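Local coordinates for probable outer membrane protein (Pseudomonas aeruginosa, PDB 3DWO), which probably carries long-chain fatty acids or other hydrophobic compounds across the outer membrane, as a beta-barrel channel of the FadL family, at residues 285-290 / 305-310; 309-314 / 334-339. All blocks are in the same frame, centred on the assembly; numbering follows the deposited sequence.

In the fold
Both contacts lie in the wall of the antiparallel beta barrel, on three strands that lie side by side in it: 287-295, 300-309 and 336-346. Contact 1 comes first along the chain and joins the two strands of a beta hairpin. Contact 2 starts on Thr309 and Glu310, where contact 1 ends, and pairs the end of strand 300-309 with the start of strand 336-346. Their centres are about 7 Å apart. Strand 300-309 is therefore bonded along both edges, and Thr307 N is 2.9 Å from Thr338 O, a probable hydrogen bond between the contacts. Detergent lies on Trp308 and Trp337, consistent with a wall surface that faces lipid in the membrane.

Contact 1. Residues 285-290 / 305-310; sequences PAYASL and SATWTE. With C8E ((hydroxyethyloxy)tri(ethyloxy)octane), chain I.
Strands 287-290 and 305-309 run antiparallel at 167°, with their axes 4.6 Å apart at closest approach. Ala288 and Trp308 form a hydrogen-bonded pair, and so do Leu290 and Ala306. Trp308 N gives Ala288 O a bond of 2.8 Å, nearly along the C=O axis. Glu310 N extends the ladder to Ala286 O at 2.8 Å. Tyr287, Ser289, Thr307 and Thr309 share one face. The Tyr287 CG sits in the crowded position between backbone N and carbonyl carbon (chi1 62°). The ring lies beside Thr307, with Tyr287 CD2 4.0 Å from the Thr307 CG2 methyl, and it stacks on the ring of His233 on neighbouring strand 226-248. Thr307 OG1 packs against Ser289 CB. Ala288, Leu290, Ala306 and Trp308 share the other face. Detergent C8E of chain I lies over one face of the indole, with its C5 3.6 Å from Trp308 CD2. Glu310 CA lies over the opposite face, toward the rim. Past the ladder, a water accepts from Ala286 N and donates to Glu310 O at 2.7 Å. Five backbone hydrogen bonds thus join the two segments, while the Trp308 side presents a nonpolar surface to detergent, as expected at a lipid-facing side.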
ATOM      1  N   PRO A 285      -5.849  -6.973   2.942  1.00 24.10           N
ATOM      2  CA  PRO A 285      -7.025  -6.742   3.783  1.00 24.56           C
ATOM      3  C   PRO A 285      -8.372  -6.617   3.080  1.00 24.11           C
ATOM      4  O   PRO A 285      -8.472  -6.095   1.973  1.00 22.53           O
ATOM      5  CB  PRO A 285      -6.653  -5.479   4.559  1.00 24.82           C
ATOM      6  CG  PRO A 285      -5.766  -4.756   3.606  1.00 26.16           C
ATOM      7  CD  PRO A 285      -4.899  -5.851   3.054  1.00 25.24           C
ATOM      8  N   ALA A 286      -9.405  -7.117   3.749  1.00 23.90           N
ATOM      9  CA  ALA A 286     -10.765  -7.056   3.245  1.00 23.21           C
ATOM     10  C   ALA A 286     -11.264  -5.642   3.484  1.00 24.12           C
ATOM     11  O   ALA A 286     -10.786  -4.955   4.383  1.00 22.77           O
ATOM     12  CB  ALA A 286     -11.651  -8.048   4.000  1.00 24.38           C
ATOM     13  N   TYR A 287     -12.208  -5.197   2.665  1.00 24.50           N
ATOM     14  CA  TYR A 287     -12.774  -3.877   2.853  1.00 26.54           C
ATOM     15  C   TYR A 287     -14.151  -3.792   2.222  1.00 27.59           C
ATOM     16  O   TYR A 287     -14.476  -4.554   1.315  1.00 26.98           O
ATOM     17  CB  TYR A 287     -11.860  -2.788   2.278  1.00 26.69           C
ATOM     18  CG  TYR A 287     -11.616  -2.861   0.789  1.00 26.11           C
ATOM     19  CD1 TYR A 287     -10.582  -3.639   0.270  1.00 25.01           C
ATOM     20  CD2 TYR A 287     -12.388  -2.110  -0.096  1.00 25.80           C
ATOM     21  CE1 TYR A 287     -10.314  -3.660  -1.093  1.00 26.23           C
ATOM     22  CE2 TYR A 287     -12.134  -2.125  -1.461  1.00 26.64           C
ATOM     23  CZ  TYR A 287     -11.091  -2.899  -1.955  1.00 27.84           C
ATOM     24  OH  TYR A 287     -10.812  -2.895  -3.305  1.00 30.34           O
ATOM     25  N   ALA A 288     -14.957  -2.866   2.723  1.00 28.93           N
ATOM     26  CA  ALA A 288     -16.310  -2.663   2.231  1.00 30.85           C
ATOM     27  C   ALA A 288     -16.528  -1.174   2.042  1.00 31.81           C
ATOM     28  O   ALA A 288     -16.038  -0.366   2.829  1.00 33.14           O
ATOM     29  CB  ALA A 288     -17.320  -3.219   3.236  1.00 29.21           C
ATOM     30  N   SER A 289     -17.260  -0.808   0.999  1.00 32.91           N
ATOM     31  CA  SER A 289     -17.524   0.599   0.743  1.00 35.64           C
ATOM     32  C   SER A 289     -18.987   0.858   0.421  1.00 35.96           C
ATOM     33  O   SER A 289     -19.640   0.073  -0.268  1.00 35.60           O
ATOM     34  CB  SER A 289     -16.635   1.105  -0.399  1.00 36.12           C
ATOM     35  OG  SER A 289     -16.720   0.254  -1.528  1.00 39.28           O
ATOM     36  N   LEU A 290     -19.495   1.964   0.947  1.00 37.12           N
ATOM     37  CA  LEU A 290     -20.873   2.365   0.728  1.00 38.92           C
ATOM     38  C   LEU A 290     -20.803   3.618  -0.144  1.00 39.65           C
ATOM     39  O   LEU A 290     -20.170   4.598   0.236  1.00 40.30           O
ATOM     40  CB  LEU A 290     -21.539   2.680   2.073  1.00 40.32           C
ATOM     41  CG  LEU A 290     -23.068   2.687   2.180  1.00 43.45           C
ATOM     42  CD1 LEU A 290     -23.659   3.745   1.253  1.00 44.86           C
ATOM     43  CD2 LEU A 290     -23.607   1.307   1.831  1.00 43.33           C
ATOM     44  N   SER A 305     -18.822   8.825  -0.193  1.00 33.84           N
ATOM     45  CA  SER A 305     -18.360   7.454  -0.060  1.00 34.49           C
ATOM     46  C   SER A 305     -17.707   7.176   1.288  1.00 33.05           C
ATOM     47  O   SER A 305     -17.000   8.018   1.835  1.00 33.97           O
ATOM     48  CB  SER A 305     -17.386   7.140  -1.200  1.00 34.82           C
ATOM     49  OG  SER A 305     -16.785   5.875  -1.016  1.00 42.49           O
ATOM     50  N   ALA A 306     -17.957   5.987   1.824  1.00 32.07           N
ATOM     51  CA  ALA A 306     -17.383   5.582   3.104  1.00 30.90           C
ATOM     52  C   ALA A 306     -16.827   4.178   2.960  1.00 30.81           C
ATOM     53  O   ALA A 306     -17.575   3.235   2.688  1.00 31.90           O
ATOM     54  CB  ALA A 306     -18.442   5.608   4.195  1.00 29.41           C
ATOM     55  N   THR A 307     -15.518   4.032   3.133  1.00 29.57           N
ATOM     56  CA  THR A 307     -14.906   2.717   3.019  1.00 30.39           C
ATOM     57  C   THR A 307     -14.290   2.262   4.334  1.00 29.11           C
ATOM     58  O   THR A 307     -13.480   2.971   4.934  1.00 28.23           O
ATOM     59  CB  THR A 307     -13.821   2.690   1.914  1.00 31.05           C
ATOM     60  OG1 THR A 307     -14.430   2.939   0.643  1.00 33.17           O
ATOM     61  CG2 THR A 307     -13.125   1.337   1.873  1.00 29.70           C
ATOM     62  N   TRP A 308     -14.699   1.078   4.777  1.00 28.55           N
ATOM     63  CA  TRP A 308     -14.195   0.487   6.008  1.00 27.61           C
ATOM     64  C   TRP A 308     -13.202  -0.588   5.609  1.00 26.96           C
ATOM     65  O   TRP A 308     -13.575  -1.578   4.985  1.00 27.92           O
ATOM     66  CB  TRP A 308     -15.334  -0.156   6.801  1.00 27.57           C
ATOM     67  CG  TRP A 308     -14.885  -0.911   8.022  1.00 28.63           C
ATOM     68  CD1 TRP A 308     -14.522  -0.385   9.232  1.00 28.24           C
ATOM     69  CD2 TRP A 308     -14.774  -2.332   8.153  1.00 28.67           C
ATOM     70  NE1 TRP A 308     -14.198  -1.393  10.109  1.00 28.79           N
ATOM     71  CE2 TRP A 308     -14.343  -2.598   9.473  1.00 29.06           C
ATOM     72  CE3 TRP A 308     -14.996  -3.407   7.283  1.00 29.78           C
ATOM     73  CZ2 TRP A 308     -14.132  -3.901   9.946  1.00 30.51           C
ATOM     74  CZ3 TRP A 308     -14.787  -4.707   7.754  1.00 29.64           C
ATOM     75  CH2 TRP A 308     -14.359  -4.938   9.076  1.00 28.30           C
ATOM     76  N   THR A 309     -11.937  -0.397   5.958  1.00 25.78           N
ATOM     77  CA  THR A 309     -10.928  -1.384   5.608  1.00 24.67           C
ATOM     78  C   THR A 309     -10.539  -2.185   6.840  1.00 25.91           C
ATOM     79  O   THR A 309     -10.185  -1.614   7.874  1.00 26.47           O
ATOM     80  CB  THR A 309      -9.696  -0.702   5.010  1.00 22.66           C
ATOM     81  OG1 THR A 309     -10.111   0.098   3.899  1.00 22.96           O
ATOM     82  CG2 THR A 309      -8.688  -1.737   4.523  1.00 20.08           C
ATOM     83  N   GLU A 310     -10.618  -3.508   6.727  1.00 24.54           N
ATOM     84  CA  GLU A 310     -10.295  -4.391   7.841  1.00 26.64           C
ATOM     85  C   GLU A 310      -8.789  -4.628   7.953  1.00 25.07           C
ATOM     86  O   GLU A 310      -8.305  -5.754   7.839  1.00 25.09           O
ATOM     87  CB  GLU A 310     -11.043  -5.720   7.679  1.00 28.57           C
ATOM     88  CG  GLU A 310     -10.997  -6.610   8.913  1.00 33.42           C
ATOM     89  CD  GLU A 310     -11.937  -7.804   8.812  1.00 37.84           C
ATOM     90  OE1 GLU A 310     -11.963  -8.468   7.751  1.00 38.78           O
ATOM     91  OE2 GLU A 310     -12.643  -8.081   9.803  1.00 39.62           O
TER
HETATM   92  C2  C8E I 459     -17.634  -1.724  12.262  1.00 53.93           C
HETATM   93  C3  C8E I 459     -17.686  -2.592  11.085  1.00 53.56           C
HETATM   94  C4  C8E I 459     -18.724  -2.071  10.211  1.00 53.22           C
HETATM   95  C5  C8E I 459     -18.283  -2.198   8.798  1.00 52.85           C
HETATM   96  C6  C8E I 459     -19.407  -2.009   7.898  1.00 53.00           C
HETATM   97  C7  C8E I 459     -18.891  -0.908   7.101  1.00 52.81           C
HETATM   98  C8  C8E I 459     -19.637  -0.827   5.832  1.00 52.82           C
HETATM   99  O9  C8E I 459     -19.558   0.215   4.878  1.00 52.58           O
HETATM  100  O   HOH W   1      -8.839  -8.107   6.575  1.00 28.34           O

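Contact 2. Residues 309-314 / 334-339; sequences TEWSSF and RNTWTL. With C8E ((hydroxyethyloxy)tri(ethyloxy)octane), chain K.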
ATOM      1  N   THR A 309     -11.937  -0.397   5.958  1.00 25.78           N
ATOM      2  CA  THR A 309     -10.928  -1.384   5.608  1.00 24.67           C
ATOM      3  C   THR A 309     -10.539  -2.185   6.840  1.00 25.91           C
ATOM      4  O   THR A 309     -10.185  -1.614   7.874  1.00 26.47           O
ATOM      5  CB  THR A 309      -9.696  -0.702   5.010  1.00 22.66           C
ATOM      6  OG1 THR A 309     -10.111   0.098   3.899  1.00 22.96           O
ATOM      7  CG2 THR A 309      -8.688  -1.737   4.523  1.00 20.08           C
ATOM      8  N   GLU A 310     -10.618  -3.508   6.727  1.00 24.54           N
ATOM      9  CA  GLU A 310     -10.295  -4.391   7.841  1.00 26.64           C
ATOM     10  C   GLU A 310      -8.789  -4.628   7.953  1.00 25.07           C
ATOM     11  O   GLU A 310      -8.305  -5.754   7.839  1.00 25.09           O
ATOM     12  CB  GLU A 310     -11.043  -5.720   7.679  1.00 28.57           C
ATOM     13  CG  GLU A 310     -10.997  -6.610   8.913  1.00 33.42           C
ATOM     14  CD  GLU A 310     -11.937  -7.804   8.812  1.00 37.84           C
ATOM     15  OE1 GLU A 310     -11.963  -8.468   7.751  1.00 38.78           O
ATOM     16  OE2 GLU A 310     -12.643  -8.081   9.803  1.00 39.62           O
ATOM     17  N   TRP A 311      -8.057  -3.546   8.171  1.00 24.32           N
ATOM     18  CA  TRP A 311      -6.611  -3.601   8.297  1.00 25.32           C
ATOM     19  C   TRP A 311      -6.187  -4.379   9.531  1.00 25.31           C
ATOM     20  O   TRP A 311      -5.013  -4.703   9.696  1.00 25.65           O
ATOM     21  CB  TRP A 311      -6.036  -2.183   8.386  1.00 24.64           C
ATOM     22  CG  TRP A 311      -5.602  -1.601   7.083  1.00 23.26           C
ATOM     23  CD1 TRP A 311      -6.130  -0.509   6.455  1.00 23.32           C
ATOM     24  CD2 TRP A 311      -4.487  -2.023   6.286  1.00 25.28           C
ATOM     25  NE1 TRP A 311      -5.406  -0.220   5.316  1.00 23.09           N
ATOM     26  CE2 TRP A 311      -4.394  -1.132   5.191  1.00 24.20           C
ATOM     27  CE3 TRP A 311      -3.557  -3.067   6.394  1.00 25.90           C
ATOM     28  CZ2 TRP A 311      -3.403  -1.251   4.211  1.00 25.17           C
ATOM     29  CZ3 TRP A 311      -2.570  -3.189   5.417  1.00 26.85           C
ATOM     30  CH2 TRP A 311      -2.502  -2.281   4.338  1.00 28.57           C
ATOM     31  N   SER A 312      -7.143  -4.676  10.399  1.00 25.26           N
ATOM     32  CA  SER A 312      -6.855  -5.398  11.624  1.00 26.99           C
ATOM     33  C   SER A 312      -6.252  -6.781  11.381  1.00 27.72           C
ATOM     34  O   SER A 312      -5.680  -7.383  12.295  1.00 27.74           O
ATOM     35  CB  SER A 312      -8.127  -5.535  12.458  1.00 28.10           C
ATOM     36  OG  SER A 312      -7.799  -5.998  13.752  1.00 38.00           O
ATOM     37  N   SER A 313      -6.381  -7.293  10.156  1.00 25.48           N
ATOM     38  CA  SER A 313      -5.821  -8.598   9.844  1.00 25.39           C
ATOM     39  C   SER A 313      -4.292  -8.517   9.811  1.00 25.52           C
ATOM     40  O   SER A 313      -3.613  -9.532   9.952  1.00 26.33           O
ATOM     41  CB  SER A 313      -6.359  -9.120   8.503  1.00 25.33           C
ATOM     42  OG  SER A 313      -5.885  -8.355   7.410  1.00 27.17           O
ATOM     43  N   PHE A 314      -3.746  -7.318   9.626  1.00 23.32           N
ATOM     44  CA  PHE A 314      -2.295  -7.165   9.614  1.00 23.54           C
ATOM     45  C   PHE A 314      -1.816  -6.999  11.056  1.00 22.89           C
ATOM     46  O   PHE A 314      -1.590  -5.886  11.532  1.00 21.72           O
ATOM     47  CB  PHE A 314      -1.869  -5.952   8.784  1.00 24.02           C
ATOM     48  CG  PHE A 314      -0.382  -5.862   8.580  1.00 25.78           C
ATOM     49  CD1 PHE A 314       0.303  -6.891   7.930  1.00 24.42           C
ATOM     50  CD2 PHE A 314       0.338  -4.766   9.049  1.00 24.27           C
ATOM     51  CE1 PHE A 314       1.682  -6.830   7.750  1.00 23.51           C
ATOM     52  CE2 PHE A 314       1.725  -4.693   8.874  1.00 25.38           C
ATOM     53  CZ  PHE A 314       2.397  -5.724   8.224  1.00 24.46           C
ATOM     54  N   ARG A 334      -4.925  -1.148  12.906  1.00 23.89           N
ATOM     55  CA  ARG A 334      -6.316  -0.971  13.309  1.00 25.54           C
ATOM     56  C   ARG A 334      -7.201  -0.862  12.069  1.00 25.00           C
ATOM     57  O   ARG A 334      -6.744  -0.436  11.003  1.00 22.80           O
ATOM     58  CB  ARG A 334      -6.473   0.312  14.143  1.00 27.89           C
ATOM     59  CG  ARG A 334      -6.051   1.573  13.401  1.00 31.46           C
ATOM     60  CD  ARG A 334      -6.466   2.880  14.093  1.00 34.36           C
ATOM     61  NE  ARG A 334      -6.102   4.046  13.277  1.00 36.69           N
ATOM     62  CZ  ARG A 334      -6.419   5.307  13.566  1.00 38.64           C
ATOM     63  NH1 ARG A 334      -7.117   5.594  14.660  1.00 39.32           N
ATOM     64  NH2 ARG A 334      -6.040   6.289  12.755  1.00 37.24           N
ATOM     65  N   ASN A 335      -8.466  -1.251  12.204  1.00 24.45           N
ATOM     66  CA  ASN A 335      -9.396  -1.133  11.090  1.00 23.86           C
ATOM     67  C   ASN A 335      -9.498   0.355  10.797  1.00 24.60           C
ATOM     68  O   ASN A 335      -9.266   1.181  11.683  1.00 23.80           O
ATOM     69  CB  ASN A 335     -10.762  -1.701  11.451  1.00 22.87           C
ATOM     70  CG  ASN A 335     -10.743  -3.203  11.570  1.00 24.42           C
ATOM     71  OD1 ASN A 335      -9.908  -3.871  10.956  1.00 25.46           O
ATOM     72  ND2 ASN A 335     -11.672  -3.749  12.345  1.00 24.56           N
ATOM     73  N   THR A 336      -9.870   0.705   9.574  1.00 24.87           N
ATOM     74  CA  THR A 336      -9.915   2.109   9.215  1.00 26.75           C
ATOM     75  C   THR A 336     -11.134   2.565   8.408  1.00 27.75           C
ATOM     76  O   THR A 336     -11.874   1.751   7.853  1.00 26.92           O
ATOM     77  CB  THR A 336      -8.648   2.453   8.425  1.00 25.89           C
ATOM     78  OG1 THR A 336      -8.510   3.872   8.335  1.00 35.56           O
ATOM     79  CG2 THR A 336      -8.732   1.870   7.029  1.00 22.84           C
ATOM     80  N   TRP A 337     -11.328   3.880   8.359  1.00 27.50           N
ATOM     81  CA  TRP A 337     -12.425   4.487   7.614  1.00 27.55           C
ATOM     82  C   TRP A 337     -11.848   5.524   6.666  1.00 27.69           C
ATOM     83  O   TRP A 337     -10.831   6.147   6.959  1.00 26.48           O
ATOM     84  CB  TRP A 337     -13.421   5.202   8.543  1.00 28.15           C
ATOM     85  CG  TRP A 337     -14.390   4.307   9.258  1.00 29.18           C
ATOM     86  CD1 TRP A 337     -14.294   3.851  10.541  1.00 32.75           C
ATOM     87  CD2 TRP A 337     -15.596   3.750   8.724  1.00 29.52           C
ATOM     88  NE1 TRP A 337     -15.365   3.042  10.841  1.00 32.75           N
ATOM     89  CE2 TRP A 337     -16.180   2.964   9.741  1.00 31.92           C
ATOM     90  CE3 TRP A 337     -16.240   3.838   7.482  1.00 30.19           C
ATOM     91  CZ2 TRP A 337     -17.377   2.267   9.556  1.00 31.89           C
ATOM     92  CZ3 TRP A 337     -17.427   3.146   7.296  1.00 30.04           C
ATOM     93  CH2 TRP A 337     -17.985   2.369   8.329  1.00 32.05           C
ATOM     94  N   THR A 338     -12.503   5.701   5.528  1.00 27.71           N
ATOM     95  CA  THR A 338     -12.086   6.694   4.557  1.00 30.94           C
ATOM     96  C   THR A 338     -13.375   7.290   3.990  1.00 31.88           C
ATOM     97  O   THR A 338     -14.183   6.597   3.372  1.00 33.31           O
ATOM     98  CB  THR A 338     -11.178   6.065   3.448  1.00 31.97           C
ATOM     99  OG1 THR A 338     -11.016   6.988   2.360  1.00 33.65           O
ATOM    100  CG2 THR A 338     -11.759   4.780   2.947  1.00 34.78           C
ATOM    101  N   LEU A 339     -13.577   8.579   4.248  1.00 32.07           N
ATOM    102  CA  LEU A 339     -14.773   9.271   3.794  1.00 31.48           C
ATOM    103  C   LEU A 339     -14.416  10.281   2.715  1.00 30.57           C
ATOM    104  O   LEU A 339     -13.426  11.002   2.828  1.00 29.34           O
ATOM    105  CB  LEU A 339     -15.440   9.984   4.972  1.00 33.01           C
ATOM    106  CG  LEU A 339     -15.520   9.181   6.273  1.00 35.24           C
ATOM    107  CD1 LEU A 339     -16.043  10.070   7.391  1.00 36.19           C
ATOM    108  CD2 LEU A 339     -16.412   7.970   6.081  1.00 36.72           C
TER
HETATM  109  C1  C8E K 461     -14.035   8.838  12.331  1.00 62.20           C
HETATM  110  C2  C8E K 461     -15.047   8.428  11.367  1.00 62.78           C
HETATM  111  C3  C8E K 461     -16.122   7.606  11.923  1.00 63.30           C
HETATM  112  C4  C8E K 461     -16.637   6.788  10.841  1.00 63.73           C
HETATM  113  C5  C8E K 461     -18.120   6.850  10.839  1.00 63.78           C
HETATM  114  C6  C8E K 461     -18.608   7.087   9.492  1.00 63.69           C
HETATM  115  C7  C8E K 461     -19.623   6.051   9.405  1.00 64.07           C
HETATM  116  C8  C8E K 461     -20.182   6.045   8.042  1.00 63.28           C
HETATM  117  O   HOH W   2     -10.856   2.597   4.973  1.00 23.95           O
HETATM  118  O   HOH W   3     -12.359  -6.547  12.325  1.00 38.17           O
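This contact lies where a barrel strand breaks off. Glu310 is the centre of an inverse gamma turn at this end of strand 300-309, and a short 3-10 segment, 311-313, follows. Thr309 and Thr336 form an antiparallel hydrogen-bonded pair. Thr336 N bonds Thr309 O at 2.9 Å, in the carbonyl plane. Thr309 N bonds Thr336 O at the same length, but the donor stands 30° out of that plane. The two threonine side chains lie side by side. With Thr336 OG1 anti to the backbone N (chi1 -166°), CG2 falls in the crowded position between N and carbonyl carbon. That Thr336 CG2 methyl presses on Thr309 CB at 3.4 Å, tighter than usual. Thr336 CG2 also meets the indole of Trp311 at its edge, in plane, 3.6 Å from Trp311 CD1. Thr336 OG1 is hydrogen-bonded to Gln361 O, just past strand 351-360. A water bonded to Thr309 OG1 also makes a weak bond to Thr336 O. Asn335 lies alongside Glu310, its amide plane turned 47° from the carboxylate. Asn335 OD1 accepts from Ser312 N within the 3-10 segment, though the place of OD1 is less sure. On the amide's other branch, Asn335 ND2 gives a 2.9 Å bond to a water that donates to Glu310 OE2. At the residue after Thr336, C8E of chain K lies over one face of Trp337, with C4 3.7 Å from Trp337 CG. Strand 336-346 pairs with 300-309 on one edge and 351-360 on the other, while Trp311 meets Phe3 and Tyr333 edge-to-face and touches Met4.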